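Local coordinates for spore germination protein B3 (Bacillus subtilis subsp. subtilis, PDB 3N54), which takes part, as a lipoprotein component of a spore germinant receptor, in the response to L-asparagine, glucose, fructose and potassium ions, at residues E228-K233 and K254-E259; G214-T219 and E281-R286; S6-L11 and Q26-Q31; K145-L150 and S164-A169. One frame throughout, in Å; residues are numbered along the deposited sequence.

Along the chain contact 3 comes first and contact 4 second; contact 2 then opens, contact 1 forms between its two segments, and helix 271-299 completes contact 2. Contacts 1 and 2, with centres about 11 Å apart, share the mixed four-stranded sheet of the C-terminal region and touch directly, Ile229 N lying 2.8 Å from Gly214 O in a probable hydrogen bond. Contact 4, near the middle of the chain, joins a loop to strand 165-172 of a five-stranded sheet, its centre about 23 Å from that of contact 1. Contact 3, in a three-stranded sheet, stands well apart, about 41 Å from contact 4 and about 64 Å from contact 1 between centres, and touches none of the others. Contacts 1 and 2 thus build one C-terminal unit.

Contact 1: E228-K233 and K254-E259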
loop_
_atom_site.group_PDB
_atom_site.type_symbol
_atom_site.label_atom_id
_atom_site.label_comp_id
_atom_site.label_asym_id
_atom_site.label_seq_id
_atom_site.Cartn_x
_atom_site.Cartn_y
_atom_site.Cartn_z
ATOM N N GLU A 228 6.809 -23.426 7.400
ATOM C CA GLU A 228 5.527 -22.913 6.921
ATOM C C GLU A 228 4.635 -22.553 8.105
ATOM O O GLU A 228 4.384 -23.387 8.974
ATOM C CB GLU A 228 4.820 -23.945 6.034
ATOM C CG GLU A 228 3.568 -23.400 5.339
ATOM C CD GLU A 228 2.779 -24.457 4.574
ATOM O OE1 GLU A 228 2.944 -25.666 4.846
ATOM O OE2 GLU A 228 1.967 -24.068 3.707
ATOM N N ILE A 229 4.142 -21.317 8.115
ATOM C CA ILE A 229 3.322 -20.812 9.210
ATOM C C ILE A 229 1.940 -21.466 9.251
ATOM O O ILE A 229 1.271 -21.577 8.224
ATOM C CB ILE A 229 3.109 -19.284 9.091
ATOM C CG1 ILE A 229 4.443 -18.533 9.151
ATOM C CG2 ILE A 229 2.188 -18.783 10.194
ATOM C CD1 ILE A 229 4.309 -17.055 8.845
ATOM N N LYS A 230 1.525 -21.901 10.438
ATOM C CA LYS A 230 0.168 -22.408 10.651
ATOM C C LYS A 230 -0.643 -21.397 11.463
ATOM O O LYS A 230 -1.768 -21.057 11.094
ATOM C CB LYS A 230 0.191 -23.774 11.337
ATOM C CG LYS A 230 0.314 -24.952 10.372
ATOM C CD LYS A 230 -1.005 -25.221 9.649
ATOM C CE LYS A 230 -0.978 -26.537 8.879
ATOM N NZ LYS A 230 -2.351 -26.961 8.460
ATOM N N LYS A 231 -0.067 -20.927 12.566
ATOM C CA LYS A 231 -0.688 -19.898 13.394
ATOM C C LYS A 231 0.406 -19.070 14.065
ATOM O O LYS A 231 1.405 -19.620 14.530
ATOM C CB LYS A 231 -1.617 -20.534 14.436
ATOM C CG LYS A 231 -2.623 -19.569 15.059
ATOM C CD LYS A 231 -3.710 -20.307 15.850
ATOM C CE LYS A 231 -4.829 -19.361 16.287
ATOM N NZ LYS A 231 -5.954 -20.059 16.987
ATOM N N SER A 232 0.230 -17.751 14.088
ATOM C CA SER A 232 1.204 -16.851 14.705
ATOM C C SER A 232 0.508 -15.743 15.489
ATOM O O SER A 232 -0.529 -15.231 15.068
ATOM C CB SER A 232 2.128 -16.243 13.646
ATOM O OG SER A 232 3.203 -15.537 14.248
ATOM N N LYS A 233 1.091 -15.381 16.628
ATOM C CA LYS A 233 0.547 -14.353 17.504
ATOM C C LYS A 233 1.654 -13.413 17.961
ATOM O O LYS A 233 2.787 -13.842 18.165
ATOM C CB LYS A 233 -0.111 -14.996 18.725
ATOM C CG LYS A 233 -1.218 -15.992 18.395
ATOM C CD LYS A 233 -1.869 -16.548 19.660
ATOM C CE LYS A 233 -3.059 -17.454 19.334
ATOM N NZ LYS A 233 -3.780 -17.924 20.555
ATOM N N LYS A 254 3.527 -21.116 15.354
ATOM C CA LYS A 254 3.496 -22.561 15.188
ATOM C C LYS A 254 3.515 -22.841 13.693
ATOM O O LYS A 254 2.854 -22.139 12.926
ATOM C CB LYS A 254 2.246 -23.161 15.835
ATOM C CG LYS A 254 2.194 -23.018 17.350
ATOM C CD LYS A 254 0.956 -23.699 17.927
ATOM C CE LYS A 254 0.951 -23.692 19.452
ATOM N NZ LYS A 254 -0.263 -24.359 20.013
ATOM N N GLY A 255 4.263 -23.859 13.272
ATOM C CA GLY A 255 4.376 -24.156 11.847
ATOM C C GLY A 255 4.870 -25.537 11.465
ATOM O O GLY A 255 5.280 -26.327 12.315
ATOM N N ILE A 256 4.817 -25.808 10.163
ATOM C CA ILE A 256 5.243 -27.077 9.586
ATOM C C ILE A 256 6.660 -26.945 9.026
ATOM O O ILE A 256 7.072 -25.860 8.613
ATOM C CB ILE A 256 4.277 -27.529 8.470
ATOM C CG1 ILE A 256 2.875 -27.752 9.042
ATOM C CG2 ILE A 256 4.766 -28.804 7.800
ATOM C CD1 ILE A 256 1.881 -28.290 8.034
ATOM N N LEU A 257 7.390 -28.057 9.008
ATOM C CA LEU A 257 8.772 -28.083 8.554
ATOM C C LEU A 257 8.964 -28.921 7.284
ATOM O O LEU A 257 8.228 -29.873 7.041
ATOM C CB LEU A 257 9.652 -28.618 9.690
ATOM C CG LEU A 257 11.163 -28.732 9.470
ATOM C CD1 LEU A 257 11.897 -28.670 10.801
ATOM C CD2 LEU A 257 11.522 -30.009 8.723
ATOM N N THR A 258 9.952 -28.534 6.478
ATOM C CA THR A 258 10.376 -29.289 5.292
ATOM C C THR A 258 11.904 -29.401 5.351
ATOM O O THR A 258 12.577 -28.449 5.747
ATOM C CB THR A 258 9.909 -28.624 3.990
ATOM O OG1 THR A 258 8.480 -28.520 3.998
ATOM C CG2 THR A 258 10.339 -29.438 2.780
ATOM N N GLU A 259 12.439 -30.555 4.948
ATOM C CA GLU A 259 13.852 -30.891 5.172
ATOM C C GLU A 259 14.656 -31.403 3.972
ATOM O O GLU A 259 14.109 -31.694 2.906
ATOM C CB GLU A 259 13.923 -31.957 6.278
ATOM C CG GLU A 259 14.356 -31.439 7.640
ATOM C CD GLU A 259 15.864 -31.365 7.792
ATOM O OE1 GLU A 259 16.582 -32.200 7.198
ATOM O OE2 GLU A 259 16.335 -30.477 8.531
#
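Lys230 and Lys231 both give their backbone N-H to a single acceptor, Lys254 O, and this shared carbonyl defines a classic beta bulge in an antiparallel strand pair. Lys230 N lies 2.8 Å from Lys254 O in the carbonyl plane, whereas Lys231 N, 3.2 Å from Lys254 O, is tilted 28° from it. The return bond from Lys254 N to Lys231 O is 2.7 Å long and almost straight. On the other side of the bulge Glu228 and Ile256 form a hydrogen-bonded pair, in which Glu228 N to Ile256 O and Ile256 N to Glu228 O are both 2.7 Å. Between these bonds Gly255 brings its CA to 3.0 Å from Glu228 O, where a CB would collide with that oxygen. The main side-chain contact is apolar: Lys230, its CD swung round by chi2 (-75°), lays its aliphatic part across Ile256, with Lys230 CE a tight 3.5 Å from Ile256 CD1. Glu228, Lys231 and Lys254 extend from the same face of the sheet as Ile256. The two strands form the centre of a four-stranded sheet, between strand 215-220, whose preceding Gly214 bonds to Ile229, and strand 333-342, where Lys341 bonds to Gly255; Trp206 of helix 198-208 packs on Ile229 and Leu276 of helix 271-299 on Leu257.

Contact 2: G214-T219 and E281-R286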
loop_
_atom_site.group_PDB
_atom_site.type_symbol
_atom_site.label_atom_id
_atom_site.label_comp_id
_atom_site.label_asym_id
_atom_site.label_seq_id
_atom_site.Cartn_x
_atom_site.Cartn_y
_atom_site.Cartn_z
ATOM N N GLY A 214 2.366 -18.115 5.183
ATOM C CA GLY A 214 3.644 -17.861 4.529
ATOM C C GLY A 214 4.697 -18.884 4.899
ATOM O O GLY A 214 4.493 -19.702 5.798
ATOM N N VAL A 215 5.830 -18.823 4.204
ATOM C CA VAL A 215 6.949 -19.730 4.447
ATOM C C VAL A 215 8.262 -18.974 4.621
ATOM O O VAL A 215 8.466 -17.928 4.016
ATOM C CB VAL A 215 7.122 -20.731 3.285
ATOM C CG1 VAL A 215 5.913 -21.649 3.187
ATOM C CG2 VAL A 215 7.347 -19.992 1.965
ATOM N N MET A 216 9.136 -19.511 5.470
ATOM C CA MET A 216 10.494 -18.997 5.641
ATOM C C MET A 216 11.473 -20.074 5.180
ATOM O O MET A 216 11.663 -21.069 5.876
ATOM C CB MET A 216 10.783 -18.634 7.101
ATOM C CG MET A 216 12.238 -18.213 7.354
ATOM S SD MET A 216 12.652 -18.000 9.092
ATOM C CE MET A 216 11.774 -16.512 9.510
ATOM N N PRO A 217 12.073 -19.897 3.994
ATOM C CA PRO A 217 13.106 -20.822 3.538
ATOM C C PRO A 217 14.488 -20.347 3.962
ATOM O O PRO A 217 14.811 -19.169 3.808
ATOM C CB PRO A 217 12.980 -20.767 2.014
ATOM C CG PRO A 217 12.442 -19.394 1.725
ATOM C CD PRO A 217 11.753 -18.884 2.971
ATOM N N THR A 218 15.290 -21.253 4.506
ATOM C CA THR A 218 16.659 -20.927 4.881
ATOM C C THR A 218 17.505 -22.200 4.836
ATOM O O THR A 218 17.150 -23.153 4.137
ATOM C CB THR A 218 16.719 -20.218 6.260
ATOM O OG1 THR A 218 18.047 -19.729 6.492
ATOM C CG2 THR A 218 16.308 -21.155 7.385
ATOM N N THR A 219 18.632 -22.210 5.541
ATOM C CA THR A 219 19.510 -23.367 5.540
ATOM C C THR A 219 20.075 -23.666 6.921
ATOM O O THR A 219 20.168 -22.787 7.776
ATOM C CB THR A 219 20.694 -23.167 4.577
ATOM O OG1 THR A 219 21.362 -21.943 4.900
ATOM C CG2 THR A 219 20.221 -23.118 3.133
ATOM N N GLU A 281 14.067 -18.556 14.107
ATOM C CA GLU A 281 13.847 -17.418 15.004
ATOM C C GLU A 281 14.859 -16.310 14.771
ATOM O O GLU A 281 14.486 -15.145 14.623
ATOM C CB GLU A 281 13.925 -17.863 16.467
ATOM C CG GLU A 281 12.713 -18.640 16.960
ATOM C CD GLU A 281 13.011 -19.482 18.197
ATOM O OE1 GLU A 281 14.049 -19.256 18.858
ATOM O OE2 GLU A 281 12.202 -20.377 18.508
ATOM N N LYS A 282 16.136 -16.679 14.743
ATOM C CA LYS A 282 17.216 -15.713 14.535
ATOM C C LYS A 282 17.112 -15.024 13.177
ATOM O O LYS A 282 17.405 -13.836 13.063
ATOM C CB LYS A 282 18.589 -16.378 14.681
ATOM C CG LYS A 282 19.009 -16.650 16.124
ATOM C CD LYS A 282 20.415 -17.254 16.186
ATOM C CE LYS A 282 20.996 -17.184 17.587
ATOM N NZ LYS A 282 22.406 -17.661 17.641
ATOM N N LYS A 283 16.695 -15.767 12.154
ATOM C CA LYS A 283 16.535 -15.196 10.819
ATOM C C LYS A 283 15.447 -14.120 10.812
ATOM O O LYS A 283 15.657 -13.028 10.292
ATOM C CB LYS A 283 16.227 -16.277 9.775
ATOM C CG LYS A 283 15.916 -15.704 8.396
ATOM C CD LYS A 283 15.959 -16.754 7.309
ATOM C CE LYS A 283 15.433 -16.194 5.987
ATOM N NZ LYS A 283 16.059 -14.894 5.602
ATOM N N LEU A 284 14.293 -14.424 11.394
ATOM C CA LEU A 284 13.210 -13.443 11.457
ATOM C C LEU A 284 13.699 -12.179 12.159
ATOM O O LEU A 284 13.418 -11.061 11.715
ATOM C CB LEU A 284 11.983 -14.016 12.181
ATOM C CG LEU A 284 10.719 -13.151 12.202
ATOM C CD1 LEU A 284 10.210 -12.897 10.795
ATOM C CD2 LEU A 284 9.619 -13.799 13.041
ATOM N N GLU A 285 14.442 -12.366 13.244
ATOM C CA GLU A 285 14.949 -11.246 14.024
ATOM C C GLU A 285 15.874 -10.347 13.214
ATOM O O GLU A 285 15.703 -9.131 13.205
ATOM C CB GLU A 285 15.684 -11.731 15.275
ATOM C CG GLU A 285 16.158 -10.583 16.148
ATOM C CD GLU A 285 16.527 -11.012 17.547
ATOM O OE1 GLU A 285 17.088 -12.113 17.718
ATOM O OE2 GLU A 285 16.268 -10.231 18.479
ATOM N N ARG A 286 16.856 -10.931 12.539
ATOM C CA ARG A 286 17.786 -10.104 11.773
ATOM C C ARG A 286 17.086 -9.475 10.563
ATOM O O ARG A 286 17.401 -8.354 10.184
ATOM C CB ARG A 286 19.059 -10.875 11.378
ATOM C CG ARG A 286 18.959 -11.814 10.195
ATOM C CD ARG A 286 20.335 -12.494 9.940
ATOM N NE ARG A 286 20.493 -13.697 10.745
ATOM C CZ ARG A 286 20.286 -14.946 10.323
ATOM N NH1 ARG A 286 19.928 -15.217 9.071
ATOM N NH2 ARG A 286 20.451 -15.947 11.178
#
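In the helix-on-sheet packing of the C-terminal region, Met216 and Thr218 of the edge strand 215-220 meet Lys283 and Leu284 of helix 271-299. The short strand and helix axes run at 107° to each other and approach to 10.1 Å. The Met216 and Lys283 side chains lie alongside each other, running opposite ways, and Met216 SD sits 4.0 Å from both CB and CD of Lys283. A bend at chi3 (-71°) then turns the methionine methyl onto the next residue of the helix, with Met216 CE 3.7 Å from Leu284 CB and the two side chains crossing at about a right angle. Further along the strand, Thr218 CB and OG1 each lie 3.7 Å from Lys283 CD, while Lys283 CE comes 3.7 Å from Pro217 O. The lysine thus uses its aliphatic length against the strand, and its NZ forms a salt bridge with Asp287, one turn on in the same helix. An alanine at Met216 would probably open a gap beside Leu284 and leave the methylenes of Lys283 with less cover. Trp206 of helix 198-208 touches both Met216 and Leu284. A helix here packs across one face of a mixed sheet, with Met216 and Thr218 toward it and Pro217 away, as alternation along a strand gives.

Contact 3: S6-L11 and Q26-Q31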
loop_
_atom_site.group_PDB
_atom_site.type_symbol
_atom_site.label_atom_id
_atom_site.label_comp_id
_atom_site.label_asym_id
_atom_site.label_seq_id
_atom_site.Cartn_x
_atom_site.Cartn_y
_atom_site.Cartn_z
ATOM N N SER A 6 -10.655 30.999 -16.726
ATOM C CA SER A 6 -11.786 30.550 -17.526
ATOM C C SER A 6 -12.914 30.205 -16.563
ATOM O O SER A 6 -12.693 29.462 -15.606
ATOM C CB SER A 6 -11.408 29.330 -18.358
ATOM O OG SER A 6 -12.553 28.689 -18.893
ATOM N N PHE A 7 -14.111 30.736 -16.819
ATOM C CA PHE A 7 -15.264 30.546 -15.931
ATOM C C PHE A 7 -16.386 29.698 -16.516
ATOM O O PHE A 7 -17.350 29.397 -15.811
ATOM C CB PHE A 7 -15.843 31.906 -15.539
ATOM C CG PHE A 7 -14.829 32.849 -14.972
ATOM C CD1 PHE A 7 -14.276 33.852 -15.759
ATOM C CD2 PHE A 7 -14.402 32.719 -13.657
ATOM C CE1 PHE A 7 -13.323 34.729 -15.241
ATOM C CE2 PHE A 7 -13.450 33.589 -13.130
ATOM C CZ PHE A 7 -12.908 34.595 -13.927
ATOM N N ALA A 8 -16.269 29.314 -17.788
ATOM C CA ALA A 8 -17.301 28.527 -18.466
ATOM C C ALA A 8 -16.683 27.366 -19.240
ATOM O O ALA A 8 -15.554 27.460 -19.723
ATOM C CB ALA A 8 -18.102 29.417 -19.402
ATOM N N ARG A 9 -17.440 26.281 -19.370
ATOM C CA ARG A 9 -16.959 25.074 -20.031
ATOM C C ARG A 9 -17.754 24.708 -21.273
ATOM O O ARG A 9 -18.960 24.940 -21.350
ATOM C CB ARG A 9 -16.963 23.896 -19.048
ATOM C CG ARG A 9 -15.709 23.845 -18.194
ATOM C CD ARG A 9 -15.832 22.893 -17.015
ATOM N NE ARG A 9 -16.085 21.502 -17.394
ATOM C CZ ARG A 9 -17.219 20.822 -17.175
ATOM N NH1 ARG A 9 -18.266 21.375 -16.565
ATOM N NH2 ARG A 9 -17.301 19.554 -17.566
ATOM N N GLY A 10 -17.043 24.132 -22.239
ATOM C CA GLY A 10 -17.627 23.646 -23.477
ATOM C C GLY A 10 -17.137 22.236 -23.743
ATOM O O GLY A 10 -16.247 21.745 -23.051
ATOM N N LEU A 11 -17.701 21.596 -24.762
ATOM C CA LEU A 11 -17.362 20.223 -25.093
ATOM C C LEU A 11 -17.451 19.955 -26.587
ATOM O O LEU A 11 -18.433 20.326 -27.231
ATOM C CB LEU A 11 -18.302 19.265 -24.367
ATOM C CG LEU A 11 -18.188 17.773 -24.696
ATOM C CD1 LEU A 11 -16.796 17.231 -24.350
ATOM C CD2 LEU A 11 -19.281 16.990 -23.971
ATOM N N GLN A 26 -13.468 21.886 -22.967
ATOM C CA GLN A 26 -12.920 23.196 -23.306
ATOM C C GLN A 26 -13.130 24.200 -22.180
ATOM O O GLN A 26 -14.204 24.269 -21.584
ATOM C CB GLN A 26 -13.617 23.737 -24.558
ATOM C CG GLN A 26 -13.676 22.766 -25.758
ATOM C CD GLN A 26 -12.318 22.504 -26.378
ATOM O OE1 GLN A 26 -12.123 21.516 -27.084
ATOM N NE2 GLN A 26 -11.376 23.396 -26.128
ATOM N N ASN A 27 -12.093 24.981 -21.902
ATOM C CA ASN A 27 -12.166 26.055 -20.935
ATOM C C ASN A 27 -12.382 27.325 -21.737
ATOM O O ASN A 27 -11.452 27.845 -22.356
ATOM C CB ASN A 27 -10.886 26.100 -20.104
ATOM C CG ASN A 27 -10.665 24.818 -19.308
ATOM O OD1 ASN A 27 -9.604 24.186 -19.391
ATOM N ND2 ASN A 27 -11.672 24.419 -18.553
ATOM N N LEU A 28 -13.620 27.811 -21.750
ATOM C CA LEU A 28 -13.983 28.925 -22.629
ATOM C C LEU A 28 -13.350 30.242 -22.182
ATOM O O LEU A 28 -13.291 30.549 -20.987
ATOM C CB LEU A 28 -15.506 29.067 -22.734
ATOM C CG LEU A 28 -16.258 27.806 -23.189
ATOM C CD1 LEU A 28 -17.741 28.092 -23.271
ATOM C CD2 LEU A 28 -15.723 27.275 -24.524
ATOM N N LEU A 29 -12.873 31.003 -23.164
ATOM C CA LEU A 29 -12.235 32.288 -22.926
ATOM C C LEU A 29 -13.287 33.277 -22.440
ATOM O O LEU A 29 -14.342 33.384 -23.051
ATOM C CB LEU A 29 -11.586 32.795 -24.216
ATOM C CG LEU A 29 -10.712 34.045 -24.124
ATOM C CD1 LEU A 29 -9.481 33.784 -23.270
ATOM C CD2 LEU A 29 -10.312 34.524 -25.525
ATOM N N PRO A 30 -13.028 33.974 -21.322
ATOM C CA PRO A 30 -14.014 34.955 -20.866
ATOM C C PRO A 30 -14.236 36.052 -21.910
ATOM O O PRO A 30 -13.269 36.646 -22.391
ATOM C CB PRO A 30 -13.382 35.535 -19.593
ATOM C CG PRO A 30 -12.401 34.523 -19.142
ATOM C CD PRO A 30 -11.910 33.826 -20.370
ATOM N N GLN A 31 -15.493 36.293 -22.274
ATOM C CA GLN A 31 -15.836 37.323 -23.259
ATOM C C GLN A 31 -16.211 38.625 -22.558
ATOM O O GLN A 31 -16.835 38.607 -21.495
ATOM C CB GLN A 31 -16.996 36.854 -24.147
ATOM C CG GLN A 31 -17.461 37.891 -25.186
ATOM C CD GLN A 31 -18.687 37.445 -25.968
ATOM O OE1 GLN A 31 -19.051 36.265 -25.962
ATOM N NE2 GLN A 31 -19.327 38.391 -26.652
HETATM O O HOH W 1 -13.252 26.331 -17.594
HETATM O O HOH W 2 -14.797 31.884 -19.229
#
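Gly10 and Gln26 pair by backbone in an antiparallel beta hairpin, strands 8-15 and 21-28, at the edge of a three-stranded sheet. Among the backbone bonds, Gly10 N donates to Gln26 O at 2.9 Å, while Gln26 N, 2.8 Å from Gly10 O, stands 43° above the carbonyl plane. Leu28 N donates to Ala8 O, and Arg9 CA makes a CA-H...O contact with Gln26 O. The apolar contacts are few. Leu28, its CG anti to the carbonyl carbon (chi1 -55°), lies against the backbone of Ala8, Arg9 and Gly10, and a CB on Gly10 would be tight against Leu28 CD2. Past the strands Phe7 CD1 approaches Pro30 CG at 3.9 Å, the two side chains crossing at about a right angle. Outside the pair, Thr47 of strand 46-55 touches Ser6. The polar side-chain bonds centre on Ser6, whose OG donates to Leu28 O at 2.9 Å; a second donor to Leu28 O is a water that also accepts from Phe7 N. An alanine at Ser6 would probably leave Leu28 O with one donor fewer and break the water link to Asn27. The water between Ser6 OG and Asn27 ND2 donates to Ser6 OG at 2.8 Å and accepts from Asn27 ND2 at 2.7 Å.

Contact 4: K145-L150 and S164-A169; sequences KIMIPL and SYLIQA
Met147 and Gln168 join the irregular segment 145-150 to strand 165-172 through one direct backbone bond, Gln168 N to Met147 O, which is 3.1 Å long and bent to 135° at the hydrogen. A water supplements it, donating to Met147 O at 2.7 Å and accepting from Gln168 N at 2.9 Å, with Leu150 N as a third, longer partner. Met147, whose side chain bends at both chi2 and chi3, covers two strand residues. Its methyl end presses on Leu166, Met147 CE being only 3.3 Å from Leu166 CB, closer than usual for two carbons. At its root Met147 CB lies 3.0 Å from Gln168 OE1, and the two side chains cross at a slant. The glutamine amide is held by its other end: CG is anti to the backbone N (chi1 178°), a bend at chi2 (66°) turns CD back, and NE2 donates to Ala169 O at 2.9 Å, nearly straight and in the amide plane. Further along, Leu150 CD2 approaches Tyr165 CE2 at 3.6 Å, the side chains crossing at about a right angle, and the same methyl reaches Ile167 CB. Tyr165 also meets the ring of Tyr158 in helix 152-160, which connects the two segments. The contact is largely buried and joins apolar packing of Met147 and Leu150 to a polar patch at Gln168, where a bent direct bond and a shared water link the backbones and the neighbouring carbonyl holds the amide.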
loop_
_atom_site.group_PDB
_atom_site.type_symbol
_atom_site.label_atom_id
_atom_site.label_comp_id
_atom_site.label_asym_id
_atom_site.label_seq_id
_atom_site.Cartn_x
_atom_site.Cartn_y
_atom_site.Cartn_z
ATOM N N LYS A 145 -2.479 -10.293 -2.285
ATOM C CA LYS A 145 -2.619 -10.199 -0.839
ATOM C C LYS A 145 -1.396 -10.846 -0.165
ATOM O O LYS A 145 -0.668 -11.599 -0.823
ATOM C CB LYS A 145 -3.953 -10.831 -0.402
ATOM C CG LYS A 145 -4.105 -12.324 -0.670
ATOM C CD LYS A 145 -5.458 -12.817 -0.157
ATOM C CE LYS A 145 -5.775 -14.221 -0.641
ATOM N NZ LYS A 145 -6.003 -14.265 -2.114
ATOM N N ILE A 146 -1.157 -10.594 1.126
ATOM C CA ILE A 146 -2.033 -9.810 2.009
ATOM C C ILE A 146 -1.456 -8.445 2.404
ATOM O O ILE A 146 -0.545 -8.356 3.228
ATOM C CB ILE A 146 -2.379 -10.629 3.293
ATOM C CG1 ILE A 146 -3.215 -11.868 2.935
ATOM C CG2 ILE A 146 -3.126 -9.771 4.317
ATOM C CD1 ILE A 146 -3.582 -12.744 4.119
ATOM N N MET A 147 -2.001 -7.390 1.800
ATOM C CA MET A 147 -1.665 -6.007 2.160
ATOM C C MET A 147 -2.825 -5.029 1.889
ATOM O O MET A 147 -2.738 -4.195 0.981
ATOM C CB MET A 147 -0.398 -5.530 1.431
ATOM C CG MET A 147 0.894 -5.692 2.190
ATOM S SD MET A 147 0.787 -4.976 3.831
ATOM C CE MET A 147 -0.185 -3.500 3.497
ATOM N N ILE A 148 -3.928 -5.128 2.632
ATOM C CA ILE A 148 -4.215 -6.183 3.595
ATOM C C ILE A 148 -5.241 -7.202 3.061
ATOM O O ILE A 148 -5.404 -8.263 3.665
ATOM C CB ILE A 148 -4.685 -5.578 4.971
ATOM C CG1 ILE A 148 -4.976 -6.680 6.005
ATOM C CG2 ILE A 148 -5.911 -4.680 4.794
ATOM C CD1 ILE A 148 -4.954 -6.201 7.456
ATOM N N PRO A 149 -5.911 -6.925 1.917
ATOM C CA PRO A 149 -5.903 -5.832 0.938
ATOM C C PRO A 149 -6.537 -4.534 1.449
ATOM O O PRO A 149 -7.580 -4.567 2.103
ATOM C CB PRO A 149 -6.735 -6.397 -0.215
ATOM C CG PRO A 149 -7.679 -7.304 0.438
ATOM C CD PRO A 149 -6.911 -7.946 1.547
ATOM N N LEU A 150 -5.896 -3.410 1.148
ATOM C CA LEU A 150 -6.368 -2.109 1.591
ATOM C C LEU A 150 -7.617 -1.719 0.814
ATOM O O LEU A 150 -7.643 -1.765 -0.411
ATOM C CB LEU A 150 -5.285 -1.050 1.400
ATOM C CG LEU A 150 -5.585 0.338 1.973
ATOM C CD1 LEU A 150 -5.789 0.265 3.479
ATOM C CD2 LEU A 150 -4.470 1.311 1.627
ATOM N N SER A 164 0.491 7.121 8.683
ATOM C CA SER A 164 1.267 6.511 7.622
ATOM C C SER A 164 0.764 5.077 7.534
ATOM O O SER A 164 0.305 4.514 8.527
ATOM C CB SER A 164 2.763 6.538 7.919
ATOM O OG SER A 164 3.287 7.854 7.854
ATOM N N TYR A 165 0.836 4.482 6.353
ATOM C CA TYR A 165 0.333 3.122 6.167
ATOM C C TYR A 165 0.914 2.459 4.929
ATOM O O TYR A 165 1.560 3.108 4.100
ATOM C CB TYR A 165 -1.201 3.127 6.078
ATOM C CG TYR A 165 -1.753 3.988 4.970
ATOM C CD1 TYR A 165 -1.956 5.348 5.161
ATOM C CD2 TYR A 165 -2.073 3.444 3.729
ATOM C CE1 TYR A 165 -2.465 6.147 4.146
ATOM C CE2 TYR A 165 -2.577 4.235 2.705
ATOM C CZ TYR A 165 -2.772 5.584 2.921
ATOM O OH TYR A 165 -3.274 6.378 1.913
ATOM N N LEU A 166 0.679 1.156 4.823
ATOM C CA LEU A 166 1.146 0.385 3.693
ATOM C C LEU A 166 -0.005 0.097 2.733
ATOM O O LEU A 166 -1.160 0.010 3.130
ATOM C CB LEU A 166 1.779 -0.925 4.162
ATOM C CG LEU A 166 3.005 -0.840 5.081
ATOM C CD1 LEU A 166 3.439 -2.237 5.531
ATOM C CD2 LEU A 166 4.167 -0.102 4.417
ATOM N N ILE A 167 0.344 -0.053 1.465
ATOM C CA ILE A 167 -0.581 -0.403 0.413
ATOM C C ILE A 167 0.073 -1.509 -0.421
ATOM O O ILE A 167 1.228 -1.376 -0.809
ATOM C CB ILE A 167 -0.886 0.826 -0.448
ATOM C CG1 ILE A 167 -1.784 0.465 -1.631
ATOM C CG2 ILE A 167 0.401 1.446 -0.945
ATOM C CD1 ILE A 167 -2.246 1.688 -2.426
ATOM N N GLN A 168 -0.653 -2.595 -0.681
ATOM C CA GLN A 168 -0.139 -3.699 -1.494
ATOM C C GLN A 168 0.377 -3.193 -2.833
ATOM O O GLN A 168 -0.306 -2.436 -3.502
ATOM C CB GLN A 168 -1.228 -4.739 -1.769
ATOM C CG GLN A 168 -0.773 -5.901 -2.661
ATOM C CD GLN A 168 0.277 -6.765 -1.999
ATOM O OE1 GLN A 168 0.038 -7.323 -0.931
ATOM N NE2 GLN A 168 1.442 -6.899 -2.638
ATOM N N ALA A 169 1.571 -3.629 -3.222
ATOM C CA ALA A 169 2.145 -3.236 -4.504
ATOM C C ALA A 169 2.035 -4.371 -5.516
ATOM O O ALA A 169 2.040 -5.543 -5.141
ATOM C CB ALA A 169 3.593 -2.820 -4.330
HETATM O O HOH W 3 -3.524 -2.535 -0.937
#